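Possible thiamine biosynthesis enzyme (Candida albicans, PDB 2X7Q) is of unknown function but has the periplasmic binding protein fold of the SsuA/TauA family, and so probably binds a small solute, perhaps one linked to thiamine biosynthesis. Local coordinates at residues A[230-233]-A[234-238]; A[241-244]-A[245-249]; A[256-259]-A[260-263]. The protein carries 1 engineered substitution. All coordinates share one frame; numbering follows the deposited sequence.

Contact 1: residues A[230-233]-A[234-238]; sequences IQYY and NEHVD
The phenol ring of Tyr232 lies flat against the imidazole of His236, a face-to-face stack with ring centroids 3.9 Å apart and planes inclined by 22°. It marks a helix-helix junction of the periplasmic binding protein fold: helix 216-235 gives way to helix 237-247, and His236, no longer helical, occupies the N-cap position of the second. Tyr232 has its CG anti to the backbone N (chi1 -173°), which carries the ring to the place where the histidine ring folds back over it. Beyond the junction its OH is hydrogen-bonded to Glu239, and Phe32 of helix 28-35 also meets the ring.

A second pair, one residue earlier, runs along the exposed face of the helix. Gln231 and Glu235 lie side by side and point the same way, with both chains extended beyond CG. Gln231 NE2 donates to Glu235 OE2 over 3.1 Å. The carboxylate oxygen is close to the plane of the amide; the two planes stand 87° apart, and the oxygen is met from above its own plane.

A regular helical bond joins Asn234 N to Ile230 O (2.9 Å), and the methyl CG2 of Ile230 rests 4.0 Å from Asn234 ND2. The amide of Asn234 leans obliquely on its neighbour, bringing OD1 to 3.3 Å from CD2 of Tyr233. That tyrosine is buried, its ring edge-to-face with Phe264, while its carbonyl takes part in the turn: His236 N donates to Tyr233 O over 3.0 Å, with the donor above the carbonyl plane. The methyl CG2 of Val237 lies on the same carbonyl, 3.7 Å from Tyr233 O.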
loop_
_atom_site.group_PDB
_atom_site.type_symbol
_atom_site.label_atom_id
_atom_site.label_comp_id
_atom_site.label_asym_id
_atom_site.label_seq_id
_atom_site.Cartn_x
_atom_site.Cartn_y
_atom_site.Cartn_z
ATOM N N ILE A 230 -7.242 -13.542 -7.526
ATOM C CA ILE A 230 -7.682 -12.317 -8.179
ATOM C C ILE A 230 -8.789 -12.605 -9.189
ATOM O O ILE A 230 -9.772 -11.869 -9.267
ATOM C CB ILE A 230 -6.512 -11.612 -8.894
ATOM C CG1 ILE A 230 -5.516 -11.059 -7.873
ATOM C CG2 ILE A 230 -7.029 -10.500 -9.788
ATOM C CD1 ILE A 230 -4.337 -10.342 -8.495
ATOM N N GLN A 231 -8.624 -13.673 -9.961
ATOM C CA GLN A 231 -9.624 -14.055 -10.950
ATOM C C GLN A 231 -10.948 -14.402 -10.277
ATOM O O GLN A 231 -12.011 -14.002 -10.745
ATOM C CB GLN A 231 -9.132 -15.230 -11.800
ATOM C CG GLN A 231 -10.122 -15.679 -12.867
ATOM C CD GLN A 231 -9.613 -16.845 -13.692
ATOM O OE1 GLN A 231 -8.511 -17.344 -13.471
ATOM N NE2 GLN A 231 -10.418 -17.283 -14.652
ATOM N N TYR A 232 -10.881 -15.147 -9.177
ATOM C CA TYR A 232 -12.079 -15.500 -8.429
ATOM C C TYR A 232 -12.798 -14.240 -7.966
ATOM O O TYR A 232 -14.005 -14.104 -8.147
ATOM C CB TYR A 232 -11.733 -16.383 -7.227
ATOM C CG TYR A 232 -12.949 -16.924 -6.504
ATOM C CD1 TYR A 232 -13.582 -16.184 -5.513
ATOM C CD2 TYR A 232 -13.469 -18.173 -6.821
ATOM C CE1 TYR A 232 -14.698 -16.677 -4.855
ATOM C CE2 TYR A 232 -14.582 -18.674 -6.170
ATOM C CZ TYR A 232 -15.191 -17.922 -5.190
ATOM O OH TYR A 232 -16.297 -18.416 -4.543
ATOM N N TYR A 233 -12.047 -13.320 -7.370
ATOM C CA TYR A 233 -12.598 -12.045 -6.934
ATOM C C TYR A 233 -13.320 -11.351 -8.082
ATOM O O TYR A 233 -14.455 -10.907 -7.933
ATOM C CB TYR A 233 -11.487 -11.142 -6.392
ATOM C CG TYR A 233 -11.890 -9.689 -6.271
ATOM C CD1 TYR A 233 -12.526 -9.215 -5.131
ATOM C CD2 TYR A 233 -11.642 -8.792 -7.303
ATOM C CE1 TYR A 233 -12.901 -7.889 -5.022
ATOM C CE2 TYR A 233 -12.013 -7.465 -7.205
ATOM C CZ TYR A 233 -12.640 -7.020 -6.062
ATOM O OH TYR A 233 -13.010 -5.702 -5.957
ATOM N N ASN A 234 -12.651 -11.263 -9.228
ATOM C CA ASN A 234 -13.221 -10.623 -10.405
ATOM C C ASN A 234 -14.537 -11.252 -10.847
ATOM O O ASN A 234 -15.409 -10.570 -11.382
ATOM C CB ASN A 234 -12.220 -10.647 -11.565
ATOM C CG ASN A 234 -11.122 -9.612 -11.413
ATOM O OD1 ASN A 234 -11.212 -8.710 -10.580
ATOM N ND2 ASN A 234 -10.080 -9.732 -12.227
ATOM N N GLU A 235 -14.676 -12.555 -10.622
ATOM C CA GLU A 235 -15.858 -13.289 -11.059
ATOM C C GLU A 235 -16.898 -13.419 -9.949
ATOM O O GLU A 235 -17.987 -13.949 -10.169
ATOM C CB GLU A 235 -15.459 -14.677 -11.570
ATOM C CG GLU A 235 -14.475 -14.651 -12.731
ATOM C CD GLU A 235 -14.026 -16.037 -13.146
ATOM O OE1 GLU A 235 -14.381 -17.012 -12.451
ATOM O OE2 GLU A 235 -13.312 -16.151 -14.164
ATOM N N HIS A 236 -16.559 -12.931 -8.758
ATOM C CA HIS A 236 -17.446 -13.045 -7.607
ATOM C C HIS A 236 -17.412 -11.789 -6.745
ATOM O O HIS A 236 -17.205 -11.865 -5.535
ATOM C CB HIS A 236 -17.071 -14.266 -6.765
ATOM C CG HIS A 236 -17.003 -15.544 -7.546
ATOM N ND1 HIS A 236 -18.089 -16.374 -7.708
ATOM C CD2 HIS A 236 -15.976 -16.129 -8.206
ATOM C CE1 HIS A 236 -17.733 -17.423 -8.435
ATOM N NE2 HIS A 236 -16.458 -17.296 -8.748
ATOM N N VAL A 237 -17.626 -10.635 -7.371
ATOM C CA VAL A 237 -17.668 -9.367 -6.652
ATOM C C VAL A 237 -18.765 -9.387 -5.593
ATOM O O VAL A 237 -18.621 -8.793 -4.524
ATOM C CB VAL A 237 -17.902 -8.184 -7.612
ATOM C CG1 VAL A 237 -18.022 -6.881 -6.839
ATOM C CG2 VAL A 237 -16.778 -8.102 -8.633
ATOM N N ASP A 238 -19.859 -10.082 -5.896
ATOM C CA ASP A 238 -20.970 -10.224 -4.961
ATOM C C ASP A 238 -20.506 -10.731 -3.595
ATOM O O ASP A 238 -20.842 -10.151 -2.561
ATOM C CB ASP A 238 -22.053 -11.142 -5.543
ATOM C CG ASP A 238 -21.495 -12.443 -6.094
ATOM O OD1 ASP A 238 -20.271 -12.661 -6.003
ATOM O OD2 ASP A 238 -22.287 -13.253 -6.620
#

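Contact 2: residues A[241-244]-A[245-249]; sequences IEYI and SSNLD
Ile244 and Leu248 meet on the buried side of this contact, where Leu248 N donates to Ile244 O at 2.8 Å and the methyls Ile244 CG2 and Leu248 CD1 touch lightly at 4.2 Å. The tight packing here comes from other parts of the chain: Ile244 is buried, and its side chain touches Trp258 and Thr28. Between this side and the solvent stands Ser245, partly exposed and in touch with Ala252. With OG between the backbone N and the carbonyl carbon (chi1 59°), it reaches Ile241 O at 2.8 Å, and its own N shares that acceptor.

All this belongs to the C-terminal end of helix 237-247, where side-chain donors add to the backbone bonds, two of which, from the amides of Ser246 and Asn247 to the carbonyls four residues back, are weak; Leu248 is the first residue to leave helical geometry. The exposed side is made by Ser246 and Asn247. Ser246 OG repeats the serine bond one residue on, to Glu242 O at 2.7 Å. Asn247 and Tyr243 cross at about a right angle, and the tyrosine ring is also stacked with Phe31. Asn247 ND2 gives Tyr243 O a nearly straight bond of 2.9 Å (166°), in the carbonyl plane and on a lone pair, and the same nitrogen comes obliquely to within 3.5 Å of Tyr243 CD1.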
loop_
_atom_site.group_PDB
_atom_site.type_symbol
_atom_site.label_atom_id
_atom_site.label_comp_id
_atom_site.label_asym_id
_atom_site.label_seq_id
_atom_site.Cartn_x
_atom_site.Cartn_y
_atom_site.Cartn_z
ATOM N N ILE A 241 -18.097 -8.215 -1.818
ATOM C CA ILE A 241 -18.799 -7.146 -1.119
ATOM C C ILE A 241 -19.286 -7.609 0.250
ATOM O O ILE A 241 -19.186 -6.873 1.231
ATOM C CB ILE A 241 -19.994 -6.615 -1.939
ATOM C CG1 ILE A 241 -19.511 -5.994 -3.252
ATOM C CG2 ILE A 241 -20.783 -5.602 -1.133
ATOM C CD1 ILE A 241 -20.626 -5.441 -4.110
ATOM N N GLU A 242 -19.813 -8.828 0.311
ATOM C CA GLU A 242 -20.302 -9.392 1.563
ATOM C C GLU A 242 -19.156 -9.611 2.546
ATOM O O GLU A 242 -19.263 -9.268 3.718
ATOM C CB GLU A 242 -21.037 -10.711 1.309
ATOM C CG GLU A 242 -21.639 -11.336 2.562
ATOM C CD GLU A 242 -22.289 -12.684 2.295
ATOM O OE1 GLU A 242 -21.875 -13.366 1.332
ATOM O OE2 GLU A 242 -23.207 -13.064 3.053
ATOM N N TYR A 243 -18.063 -10.192 2.060
ATOM C CA TYR A 243 -16.898 -10.468 2.893
ATOM C C TYR A 243 -16.320 -9.192 3.495
ATOM O O TYR A 243 -16.057 -9.127 4.693
ATOM C CB TYR A 243 -15.818 -11.182 2.079
ATOM C CG TYR A 243 -14.453 -11.188 2.744
ATOM C CD1 TYR A 243 -14.173 -12.052 3.793
ATOM C CD2 TYR A 243 -13.447 -10.326 2.322
ATOM C CE1 TYR A 243 -12.930 -12.060 4.404
ATOM C CE2 TYR A 243 -12.199 -10.326 2.923
ATOM C CZ TYR A 243 -11.949 -11.195 3.963
ATOM O OH TYR A 243 -10.718 -11.205 4.568
ATOM N N ILE A 244 -16.117 -8.183 2.655
ATOM C CA ILE A 244 -15.512 -6.929 3.091
ATOM C C ILE A 244 -16.366 -6.217 4.132
ATOM O O ILE A 244 -15.852 -5.729 5.134
ATOM C CB ILE A 244 -15.281 -5.971 1.906
ATOM C CG1 ILE A 244 -14.320 -6.592 0.895
ATOM C CG2 ILE A 244 -14.755 -4.635 2.395
ATOM C CD1 ILE A 244 -14.086 -5.738 -0.327
ATOM N N SER A 245 -17.672 -6.168 3.894
ATOM C CA SER A 245 -18.580 -5.434 4.766
ATOM C C SER A 245 -18.878 -6.173 6.069
ATOM O O SER A 245 -19.311 -5.564 7.044
ATOM C CB SER A 245 -19.884 -5.110 4.032
ATOM O OG SER A 245 -20.534 -6.290 3.595
ATOM N N SER A 246 -18.643 -7.481 6.085
ATOM C CA SER A 246 -18.955 -8.292 7.258
ATOM C C SER A 246 -17.725 -8.579 8.119
ATOM O O SER A 246 -17.851 -9.024 9.260
ATOM C CB SER A 246 -19.625 -9.604 6.843
ATOM O OG SER A 246 -18.749 -10.408 6.077
ATOM N N ASN A 247 -16.540 -8.322 7.571
ATOM C CA ASN A 247 -15.295 -8.587 8.288
ATOM C C ASN A 247 -14.414 -7.352 8.456
ATOM O O ASN A 247 -13.550 -7.313 9.331
ATOM C CB ASN A 247 -14.505 -9.697 7.589
ATOM C CG ASN A 247 -15.216 -11.035 7.636
ATOM O OD1 ASN A 247 -15.046 -11.811 8.577
ATOM N ND2 ASN A 247 -16.018 -11.314 6.615
ATOM N N LEU A 248 -14.635 -6.347 7.616
ATOM C CA LEU A 248 -13.839 -5.125 7.666
ATOM C C LEU A 248 -14.720 -3.900 7.895
ATOM O O LEU A 248 -15.941 -3.968 7.742
ATOM C CB LEU A 248 -13.023 -4.972 6.382
ATOM C CG LEU A 248 -12.139 -6.170 6.023
ATOM C CD1 LEU A 248 -11.464 -5.968 4.673
ATOM C CD2 LEU A 248 -11.107 -6.432 7.110
ATOM N N ASP A 249 -14.098 -2.785 8.267
ATOM C CA ASP A 249 -14.838 -1.568 8.582
ATOM C C ASP A 249 -15.295 -0.836 7.326
ATOM O O ASP A 249 -14.887 0.300 7.073
ATOM C CB ASP A 249 -14.002 -0.631 9.454
ATOM C CG ASP A 249 -14.822 0.500 10.043
ATOM O OD1 ASP A 249 -15.911 0.223 10.583
ATOM O OD2 ASP A 249 -14.378 1.664 9.975
#

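Contact 3: residues A[256-259]-A[260-263]; sequences KEWT and KTVE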
loop_
_atom_site.group_PDB
_atom_site.type_symbol
_atom_site.label_atom_id
_atom_site.label_comp_id
_atom_site.label_asym_id
_atom_site.label_seq_id
_atom_site.Cartn_x
_atom_site.Cartn_y
_atom_site.Cartn_z
ATOM N N LYS A 256 -19.151 -1.674 -2.193
ATOM C CA LYS A 256 -19.573 -1.806 -3.582
ATOM C C LYS A 256 -18.961 -0.714 -4.452
ATOM O O LYS A 256 -18.461 -0.988 -5.540
ATOM C CB LYS A 256 -21.098 -1.767 -3.687
ATOM C CG LYS A 256 -21.621 -1.869 -5.108
ATOM C CD LYS A 256 -23.138 -1.811 -5.148
ATOM C CE LYS A 256 -23.654 -1.904 -6.578
ATOM N NZ LYS A 256 -25.143 -1.855 -6.634
ATOM N N GLU A 257 -19.005 0.522 -3.967
ATOM C CA GLU A 257 -18.438 1.647 -4.700
ATOM C C GLU A 257 -16.955 1.423 -4.976
ATOM O O GLU A 257 -16.462 1.749 -6.052
ATOM C CB GLU A 257 -18.641 2.952 -3.925
ATOM C CG GLU A 257 -18.146 4.192 -4.650
ATOM C CD GLU A 257 -18.332 5.458 -3.836
ATOM O OE1 GLU A 257 -19.033 5.406 -2.805
ATOM O OE2 GLU A 257 -17.778 6.505 -4.231
ATOM N N TRP A 258 -16.253 0.856 -4.000
ATOM C CA TRP A 258 -14.823 0.598 -4.127
ATOM C C TRP A 258 -14.509 -0.420 -5.222
ATOM O O TRP A 258 -13.538 -0.261 -5.960
ATOM C CB TRP A 258 -14.247 0.136 -2.789
ATOM C CG TRP A 258 -12.860 -0.423 -2.894
ATOM C CD1 TRP A 258 -11.694 0.283 -2.958
ATOM C CD2 TRP A 258 -12.492 -1.807 -2.950
ATOM N NE1 TRP A 258 -10.625 -0.575 -3.048
ATOM C CE2 TRP A 258 -11.090 -1.865 -3.045
ATOM C CE3 TRP A 258 -13.219 -3.002 -2.928
ATOM C CZ2 TRP A 258 -10.396 -3.069 -3.118
ATOM C CZ3 TRP A 258 -12.528 -4.196 -3.003
ATOM C CH2 TRP A 258 -11.132 -4.221 -3.095
ATOM N N THR A 259 -15.334 -1.458 -5.332
ATOM C CA THR A 259 -15.102 -2.513 -6.315
ATOM C C THR A 259 -15.115 -1.978 -7.744
ATOM O O THR A 259 -14.590 -2.614 -8.657
ATOM C CB THR A 259 -16.150 -3.642 -6.203
ATOM O OG1 THR A 259 -17.442 -3.141 -6.573
ATOM C CG2 THR A 259 -16.204 -4.187 -4.785
ATOM N N LYS A 260 -15.721 -0.810 -7.932
ATOM C CA LYS A 260 -15.844 -0.218 -9.260
ATOM C C LYS A 260 -14.704 0.752 -9.568
ATOM O O LYS A 260 -14.725 1.443 -10.586
ATOM C CB LYS A 260 -17.193 0.490 -9.413
ATOM C CG LYS A 260 -18.402 -0.444 -9.378
ATOM C CD LYS A 260 -19.653 0.230 -9.937
ATOM C CE LYS A 260 -20.172 1.331 -9.020
ATOM N NZ LYS A 260 -20.795 0.790 -7.780
ATOM N N THR A 261 -13.709 0.795 -8.688
ATOM C CA THR A 261 -12.553 1.665 -8.879
ATOM C C THR A 261 -11.251 0.870 -8.881
ATOM O O THR A 261 -10.240 1.319 -9.421
ATOM C CB THR A 261 -12.466 2.744 -7.778
ATOM O OG1 THR A 261 -12.192 2.124 -6.514
ATOM C CG2 THR A 261 -13.767 3.526 -7.691
ATOM N N VAL A 262 -11.283 -0.311 -8.272
ATOM C CA VAL A 262 -10.079 -1.126 -8.127
ATOM C C VAL A 262 -9.873 -2.101 -9.279
ATOM O O VAL A 262 -10.829 -2.675 -9.797
ATOM C CB VAL A 262 -10.087 -1.913 -6.799
ATOM C CG1 VAL A 262 -11.291 -2.833 -6.725
ATOM C CG2 VAL A 262 -8.795 -2.697 -6.628
ATOM N N GLU A 263 -8.616 -2.269 -9.682
ATOM C CA GLU A 263 -8.251 -3.275 -10.671
ATOM C C GLU A 263 -7.008 -4.033 -10.224
ATOM O O GLU A 263 -5.889 -3.544 -10.371
ATOM C CB GLU A 263 -8.004 -2.645 -12.044
ATOM C CG GLU A 263 -7.623 -3.663 -13.113
ATOM C CD GLU A 263 -7.155 -3.023 -14.404
ATOM O OE1 GLU A 263 -6.702 -1.861 -14.365
ATOM O OE2 GLU A 263 -7.227 -3.688 -15.458
#
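Near the end of helix 252-259 the amides of Lys260, Thr261 and Val262 turn back onto the carbonyls of Glu257 and Trp258. The focus of this helix C-terminus is Trp258 O, which accepts three bonds: from Thr261 N, from Thr261 OG1 at 2.8 Å, and from Val262 N at 3.2 Å, the last nearly along the C=O axis. Thr261 OG1 sits between its backbone N and carbonyl carbon (chi1 67°), from where it reaches back to the carbonyl; it is also hydrogen-bonded to a glycerol, probably from the crystallisation liquor.

Trp258 is buried, with His25 stacked on its ring and Phe26 and Phe179 set edge-to-face. Thr259 OG1 reaches back to Lys256 O at 2.6 Å. On the exposed side Lys260 bends at its last two torsions and passes obliquely by the extended Lys256, leaving the two NZ atoms 5.2 Å apart, like charges without contact. Val262 closes the turn by a CH-pi contact: its CG1 lies 3.7 Å from the centroid of the six-membered ring of Trp258, over the face.

Overall arrangement
Followed from the N terminus, the three contacts come in series, none nested in or crossing another. Contact 1 closes the junction between helix 216-235 and helix 237-247, contact 2 the far end of the latter, and contact 3 the end of helix 252-259, where the chain enters the long loop toward helix 275-289. Contacts 1 and 2 simply adjoin in sequence, whereas contact 3 folds back onto both: Tyr233 OH packs 3.4 Å from Val262 CG1, and Ile241 CD1 lies 3.7 Å from Lys256 CB. Together they tie the three consecutive helices to one another on one side of the chain's centre, next to helix 28-35.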